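Local coordinates for DUF1254 domain-containing protein (Vibrio parahaemolyticus, PDB 3U07) that is of unknown function, a probably exported protein that combines a DUF1254 and a DUF1214 domain, at residues Asn26-Ile40 / Asp232-Val244. The protein carries 2 engineered substitutions. Sequence-based numbering, arbitrary orientation.
Sequences NVDLAEDAYIYGYSI and DKQWLDKYQSIGV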
loop_
_atom_site.group_PDB
_atom_site.type_symbol
_atom_site.label_atom_id
_atom_site.label_comp_id
_atom_site.label_asym_id
_atom_site.label_seq_id
_atom_site.Cartn_x
_atom_site.Cartn_y
_atom_site.Cartn_z
ATOM N N ASN A 26 -14.347 19.848 -24.763
ATOM C CA ASN A 26 -13.306 18.880 -25.057
ATOM C C ASN A 26 -12.263 19.080 -23.968
ATOM O O ASN A 26 -11.453 18.196 -23.699
ATOM C CB ASN A 26 -12.696 19.109 -26.439
ATOM C CG ASN A 26 -13.462 18.390 -27.534
ATOM O OD1 ASN A 26 -14.299 17.527 -27.260
ATOM N ND2 ASN A 26 -13.169 18.733 -28.782
ATOM N N VAL A 27 -12.300 20.257 -23.343
ATOM C CA VAL A 27 -11.391 20.588 -22.248
ATOM C C VAL A 27 -11.856 19.799 -21.023
ATOM O O VAL A 27 -11.039 19.319 -20.230
ATOM C CB VAL A 27 -11.421 22.099 -21.930
ATOM C CG1 VAL A 27 -10.672 22.382 -20.635
ATOM C CG2 VAL A 27 -10.786 22.871 -23.077
ATOM N N ASP A 28 -13.173 19.673 -20.874
ATOM C CA ASP A 28 -13.744 18.915 -19.767
ATOM C C ASP A 28 -13.374 17.439 -19.935
ATOM O O ASP A 28 -12.971 16.773 -18.980
ATOM C CB ASP A 28 -15.273 19.049 -19.744
ATOM C CG ASP A 28 -15.737 20.440 -19.350
ATOM O OD1 ASP A 28 -14.926 21.197 -18.774
ATOM O OD2 ASP A 28 -16.919 20.768 -19.601
ATOM N N LEU A 29 -13.508 16.937 -21.157
ATOM C CA LEU A 29 -13.194 15.540 -21.435
ATOM C C LEU A 29 -11.714 15.289 -21.185
ATOM O O LEU A 29 -11.343 14.287 -20.571
ATOM C CB LEU A 29 -13.558 15.188 -22.882
ATOM C CG LEU A 29 -13.610 13.695 -23.223
ATOM C CD1 LEU A 29 -14.513 12.974 -22.230
ATOM C CD2 LEU A 29 -14.126 13.508 -24.642
ATOM N N ALA A 30 -10.872 16.212 -21.646
ATOM C CA ALA A 30 -9.428 16.086 -21.465
ATOM C C ALA A 30 -9.062 16.014 -19.980
ATOM O O ALA A 30 -8.166 15.264 -19.593
ATOM C CB ALA A 30 -8.709 17.258 -22.131
ATOM N N GLU A 31 -9.756 16.788 -19.149
ATOM C CA GLU A 31 -9.488 16.774 -17.713
ATOM C C GLU A 31 -9.832 15.406 -17.130
ATOM O O GLU A 31 -9.067 14.836 -16.350
ATOM C CB GLU A 31 -10.316 17.838 -16.987
ATOM C CG GLU A 31 -10.086 17.844 -15.477
ATOM C CD GLU A 31 -10.955 18.855 -14.746
ATOM O OE1 GLU A 31 -11.521 19.747 -15.406
ATOM O OE2 GLU A 31 -11.060 18.763 -13.506
ATOM N N ASP A 32 -10.997 14.884 -17.501
ATOM C CA ASP A 32 -11.407 13.583 -17.002
ATOM C C ASP A 32 -10.488 12.493 -17.551
ATOM O O ASP A 32 -10.178 11.536 -16.853
ATOM C CB ASP A 32 -12.861 13.292 -17.386
ATOM C CG ASP A 32 -13.843 14.229 -16.702
ATOM O OD1 ASP A 32 -13.552 14.687 -15.578
ATOM O OD2 ASP A 32 -14.915 14.494 -17.283
ATOM N N ALA A 33 -10.048 12.644 -18.797
ATOM C CA ALA A 33 -9.158 11.655 -19.405
ATOM C C ALA A 33 -7.869 11.567 -18.600
ATOM O O ALA A 33 -7.401 10.478 -18.282
ATOM C CB ALA A 33 -8.849 12.033 -20.858
ATOM N N TYR A 34 -7.294 12.718 -18.259
ATOM C CA TYR A 34 -6.069 12.706 -17.485
ATOM C C TYR A 34 -6.293 12.119 -16.089
ATOM O O TYR A 34 -5.454 11.370 -15.585
ATOM C CB TYR A 34 -5.488 14.112 -17.338
ATOM C CG TYR A 34 -4.292 14.129 -16.416
ATOM C CD1 TYR A 34 -3.044 13.683 -16.851
ATOM C CD2 TYR A 34 -4.424 14.513 -15.083
ATOM C CE1 TYR A 34 -1.957 13.616 -15.977
ATOM C CE2 TYR A 34 -3.340 14.449 -14.201
ATOM C CZ TYR A 34 -2.117 14.001 -14.655
ATOM O OH TYR A 34 -1.055 13.947 -13.783
ATOM N N ILE A 35 -7.413 12.462 -15.456
ATOM C CA ILE A 35 -7.691 11.953 -14.118
ATOM C C ILE A 35 -7.816 10.425 -14.131
ATOM O O ILE A 35 -7.391 9.762 -13.183
ATOM C CB ILE A 35 -8.943 12.640 -13.514
ATOM C CG1 ILE A 35 -8.582 14.086 -13.132
ATOM C CG2 ILE A 35 -9.418 11.890 -12.266
ATOM C CD1 ILE A 35 -9.774 14.962 -12.790
ATOM N N TYR A 36 -8.379 9.863 -15.199
ATOM C CA TYR A 36 -8.475 8.404 -15.315
ATOM C C TYR A 36 -7.056 7.845 -15.476
ATOM O O TYR A 36 -6.681 6.859 -14.836
ATOM C CB TYR A 36 -9.304 7.999 -16.542
ATOM C CG TYR A 36 -8.930 6.638 -17.108
ATOM C CD1 TYR A 36 -9.384 5.454 -16.516
ATOM C CD2 TYR A 36 -8.064 6.536 -18.196
ATOM C CE1 TYR A 36 -8.976 4.201 -16.994
ATOM C CE2 TYR A 36 -7.650 5.289 -18.684
ATOM C CZ TYR A 36 -8.106 4.129 -18.077
ATOM O OH TYR A 36 -7.671 2.910 -18.553
ATOM N N GLY A 37 -6.262 8.501 -16.321
ATOM C CA GLY A 37 -4.903 8.045 -16.575
ATOM C C GLY A 37 -3.910 8.261 -15.451
ATOM O O GLY A 37 -2.900 7.554 -15.358
ATOM N N TYR A 38 -4.209 9.226 -14.586
ATOM C CA TYR A 38 -3.340 9.567 -13.459
ATOM C C TYR A 38 -2.826 8.377 -12.654
ATOM O O TYR A 38 -1.619 8.235 -12.441
ATOM C CB TYR A 38 -4.070 10.525 -12.510
ATOM C CG TYR A 38 -3.287 10.876 -11.263
ATOM C CD1 TYR A 38 -2.318 11.881 -11.278
ATOM C CD2 TYR A 38 -3.513 10.196 -10.068
ATOM C CE1 TYR A 38 -1.593 12.202 -10.126
ATOM C CE2 TYR A 38 -2.795 10.507 -8.913
ATOM C CZ TYR A 38 -1.839 11.509 -8.949
ATOM O OH TYR A 38 -1.135 11.813 -7.804
ATOM N N SER A 39 -3.736 7.527 -12.193
ATOM C CA SER A 39 -3.331 6.374 -11.390
ATOM C C SER A 39 -2.349 5.472 -12.137
ATOM O O SER A 39 -1.370 5.000 -11.567
ATOM C CB SER A 39 -4.561 5.571 -10.952
ATOM O OG SER A 39 -5.408 6.356 -10.130
ATOM N N ILE A 40 -2.610 5.238 -13.416
ATOM C CA ILE A 40 -1.726 4.405 -14.225
ATOM C C ILE A 40 -0.395 5.127 -14.449
ATOM O O ILE A 40 0.673 4.540 -14.306
ATOM C CB ILE A 40 -2.359 4.095 -15.594
ATOM C CG1 ILE A 40 -3.618 3.242 -15.396
ATOM C CG2 ILE A 40 -1.356 3.354 -16.477
ATOM C CD1 ILE A 40 -4.551 3.218 -16.589
ATOM N N ASP A 232 -10.785 -1.752 -18.408
ATOM C CA ASP A 232 -11.143 -0.333 -18.279
ATOM C C ASP A 232 -11.988 0.185 -19.430
ATOM O O ASP A 232 -12.104 1.396 -19.618
ATOM C CB ASP A 232 -9.890 0.545 -18.209
ATOM C CG ASP A 232 -9.134 0.400 -16.912
ATOM O OD1 ASP A 232 -9.666 -0.223 -15.969
ATOM O OD2 ASP A 232 -8.003 0.926 -16.833
ATOM N N LYS A 233 -12.579 -0.720 -20.196
ATOM C CA LYS A 233 -13.377 -0.331 -21.348
ATOM C C LYS A 233 -14.375 0.785 -21.080
ATOM O O LYS A 233 -14.500 1.710 -21.881
ATOM C CB LYS A 233 -14.107 -1.550 -21.921
ATOM C CG LYS A 233 -14.923 -1.231 -23.159
ATOM C CD LYS A 233 -15.525 -2.479 -23.783
ATOM C CE LYS A 233 -16.527 -2.106 -24.868
ATOM N NZ LYS A 233 -15.930 -1.212 -25.899
ATOM N N GLN A 234 -15.084 0.707 -19.961
ATOM C CA GLN A 234 -16.067 1.736 -19.643
ATOM C C GLN A 234 -15.414 3.118 -19.616
ATOM O O GLN A 234 -16.012 4.104 -20.046
ATOM C CB GLN A 234 -16.747 1.447 -18.298
ATOM C CG GLN A 234 -15.814 1.459 -17.104
ATOM C CD GLN A 234 -15.062 0.152 -16.922
ATOM O OE1 GLN A 234 -14.912 -0.637 -17.859
ATOM N NE2 GLN A 234 -14.571 -0.076 -15.709
ATOM N N TRP A 235 -14.180 3.186 -19.133
ATOM C CA TRP A 235 -13.472 4.462 -19.066
ATOM C C TRP A 235 -12.840 4.822 -20.405
ATOM O O TRP A 235 -12.941 5.960 -20.861
ATOM C CB TRP A 235 -12.388 4.412 -17.993
ATOM C CG TRP A 235 -12.901 4.053 -16.634
ATOM C CD1 TRP A 235 -12.598 2.933 -15.911
ATOM C CD2 TRP A 235 -13.792 4.826 -15.824
ATOM N NE1 TRP A 235 -13.245 2.962 -14.697
ATOM C CE2 TRP A 235 -13.984 4.113 -14.618
ATOM C CE3 TRP A 235 -14.447 6.052 -15.998
ATOM C CZ2 TRP A 235 -14.805 4.587 -13.588
ATOM C CZ3 TRP A 235 -15.264 6.525 -14.973
ATOM C CH2 TRP A 235 -15.434 5.790 -13.781
ATOM N N LEU A 236 -12.197 3.846 -21.038
ATOM C CA LEU A 236 -11.533 4.078 -22.316
ATOM C C LEU A 236 -12.479 4.467 -23.437
ATOM O O LEU A 236 -12.091 5.193 -24.350
ATOM C CB LEU A 236 -10.713 2.848 -22.722
ATOM C CG LEU A 236 -9.488 2.624 -21.828
ATOM C CD1 LEU A 236 -8.878 1.258 -22.102
ATOM C CD2 LEU A 236 -8.475 3.739 -22.071
ATOM N N ASP A 237 -13.717 3.991 -23.388
ATOM C CA ASP A 237 -14.664 4.354 -24.432
ATOM C C ASP A 237 -14.962 5.853 -24.395
ATOM O O ASP A 237 -15.239 6.464 -25.425
ATOM C CB ASP A 237 -15.969 3.564 -24.292
ATOM C CG ASP A 237 -15.847 2.130 -24.799
ATOM O OD1 ASP A 237 -14.948 1.859 -25.626
ATOM O OD2 ASP A 237 -16.659 1.279 -24.381
ATOM N N LYS A 238 -14.882 6.446 -23.209
ATOM C CA LYS A 238 -15.157 7.872 -23.044
ATOM C C LYS A 238 -14.007 8.790 -23.465
ATOM O O LYS A 238 -14.230 9.865 -24.024
ATOM C CB LYS A 238 -15.485 8.180 -21.575
ATOM C CG LYS A 238 -16.633 7.381 -20.974
ATOM C CD LYS A 238 -16.787 7.684 -19.490
ATOM C CE LYS A 238 -17.955 6.921 -18.885
ATOM N NZ LYS A 238 -18.617 7.701 -17.800
ATOM N N TYR A 239 -12.780 8.352 -23.214
ATOM C CA TYR A 239 -11.608 9.176 -23.481
ATOM C C TYR A 239 -10.823 8.921 -24.759
ATOM O O TYR A 239 -9.715 9.428 -24.926
ATOM C CB TYR A 239 -10.696 9.083 -22.255
ATOM C CG TYR A 239 -11.476 9.242 -20.964
ATOM C CD1 TYR A 239 -12.431 10.252 -20.837
ATOM C CD2 TYR A 239 -11.289 8.373 -19.885
ATOM C CE1 TYR A 239 -13.185 10.395 -19.673
ATOM C CE2 TYR A 239 -12.037 8.507 -18.710
ATOM C CZ TYR A 239 -12.983 9.522 -18.614
ATOM O OH TYR A 239 -13.724 9.676 -17.466
ATOM N N GLN A 240 -11.416 8.167 -25.673
ATOM C CA GLN A 240 -10.769 7.825 -26.931
ATOM C C GLN A 240 -10.359 9.008 -27.811
ATOM O O GLN A 240 -9.268 9.012 -28.382
ATOM C CB GLN A 240 -11.680 6.892 -27.723
ATOM C CG GLN A 240 -11.002 6.186 -28.876
ATOM C CD GLN A 240 -11.885 5.118 -29.473
ATOM O OE1 GLN A 240 -12.802 5.411 -30.239
ATOM N NE2 GLN A 240 -11.627 3.868 -29.108
ATOM N N SER A 241 -11.224 10.006 -27.928
ATOM C CA SER A 241 -10.921 11.168 -28.762
ATOM C C SER A 241 -9.736 11.956 -28.220
ATOM O O SER A 241 -9.077 12.690 -28.953
ATOM C CB SER A 241 -12.145 12.084 -28.866
ATOM O OG SER A 241 -12.493 12.633 -27.604
ATOM N N ILE A 242 -9.466 11.795 -26.931
ATOM C CA ILE A 242 -8.360 12.497 -26.298
ATOM C C ILE A 242 -7.035 11.843 -26.668
ATOM O O ILE A 242 -5.987 12.467 -26.566
ATOM C CB ILE A 242 -8.520 12.510 -24.754
ATOM C CG1 ILE A 242 -9.838 13.193 -24.377
ATOM C CG2 ILE A 242 -7.350 13.233 -24.103
ATOM C CD1 ILE A 242 -9.949 14.639 -24.843
ATOM N N GLY A 243 -7.083 10.587 -27.105
ATOM C CA GLY A 243 -5.856 9.899 -27.478
ATOM C C GLY A 243 -5.424 8.811 -26.507
ATOM O O GLY A 243 -4.348 8.224 -26.658
ATOM N N VAL A 244 -6.246 8.549 -25.494
ATOM C CA VAL A 244 -5.943 7.504 -24.512
ATOM C C VAL A 244 -6.452 6.214 -25.129
ATOM O O VAL A 244 -7.656 6.033 -25.302
ATOM C CB VAL A 244 -6.672 7.742 -23.179
ATOM C CG1 VAL A 244 -6.234 6.691 -22.153
ATOM C CG2 VAL A 244 -6.373 9.145 -22.677
#
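Tyr36 has CG trans to its backbone N (chi1 153°), which extends the ring from helix 26-52 across to Asp232. Tyr239 has CG beside its own N instead (chi1 -46°), and its ring lies against the backbone of the first helix. The Tyr36 hydroxyl donates a hydrogen bond to Asp232 OD2, with OH and OD2 2.6 Å apart. It meets that oxygen on the anti side, somewhat out of the carboxylate plane, and ring and carboxylate planes stand 84° apart. The other oxygen, Asp232 OD1, forms a salt bridge with Arg287. The two bonds should hold this buried carboxylate in place, and the arginine probably favours its charged form.

Tyr36 CD1 rests on Trp235 CB at 3.5 Å. Its ring is nearly parallel to the five-membered ring of Trp235 but slid aside, with little overlap. Trp235 NE1 hydrogen-bonds to Gly291 O. Val244 CG1 comes to the edge of the Tyr36 ring, and Leu236 CD2 packs obliquely against it.

Segment 26-40, the start of helix 26-52, runs roughly antiparallel to helix 233-239; the axes of the two segments come within 10.0 Å. Tyr239 is a knob in the hole formed by Leu29, Asp32, Ala33 and Tyr36. Ala33 CA makes a CH-pi contact over one ring face, 3.8 Å from the Tyr239 centroid. Lys238 CB lies over the opposite face, toward its rim, and Leu29 CD1 reaches the ring edge. With Tyr36 and Trp235, this ring completes an aromatic cluster.

Past Tyr239, Ile242 continues the apolar seam. Its CG2 meets Ala33 CB at 3.8 Å, while its CD1 approaches Ala30 N at 3.7 Å. Leu29 CD2 touches Ser241 OG at the more exposed end. Helix 215-224 packs beside Tyr36, Ile40 and Val244.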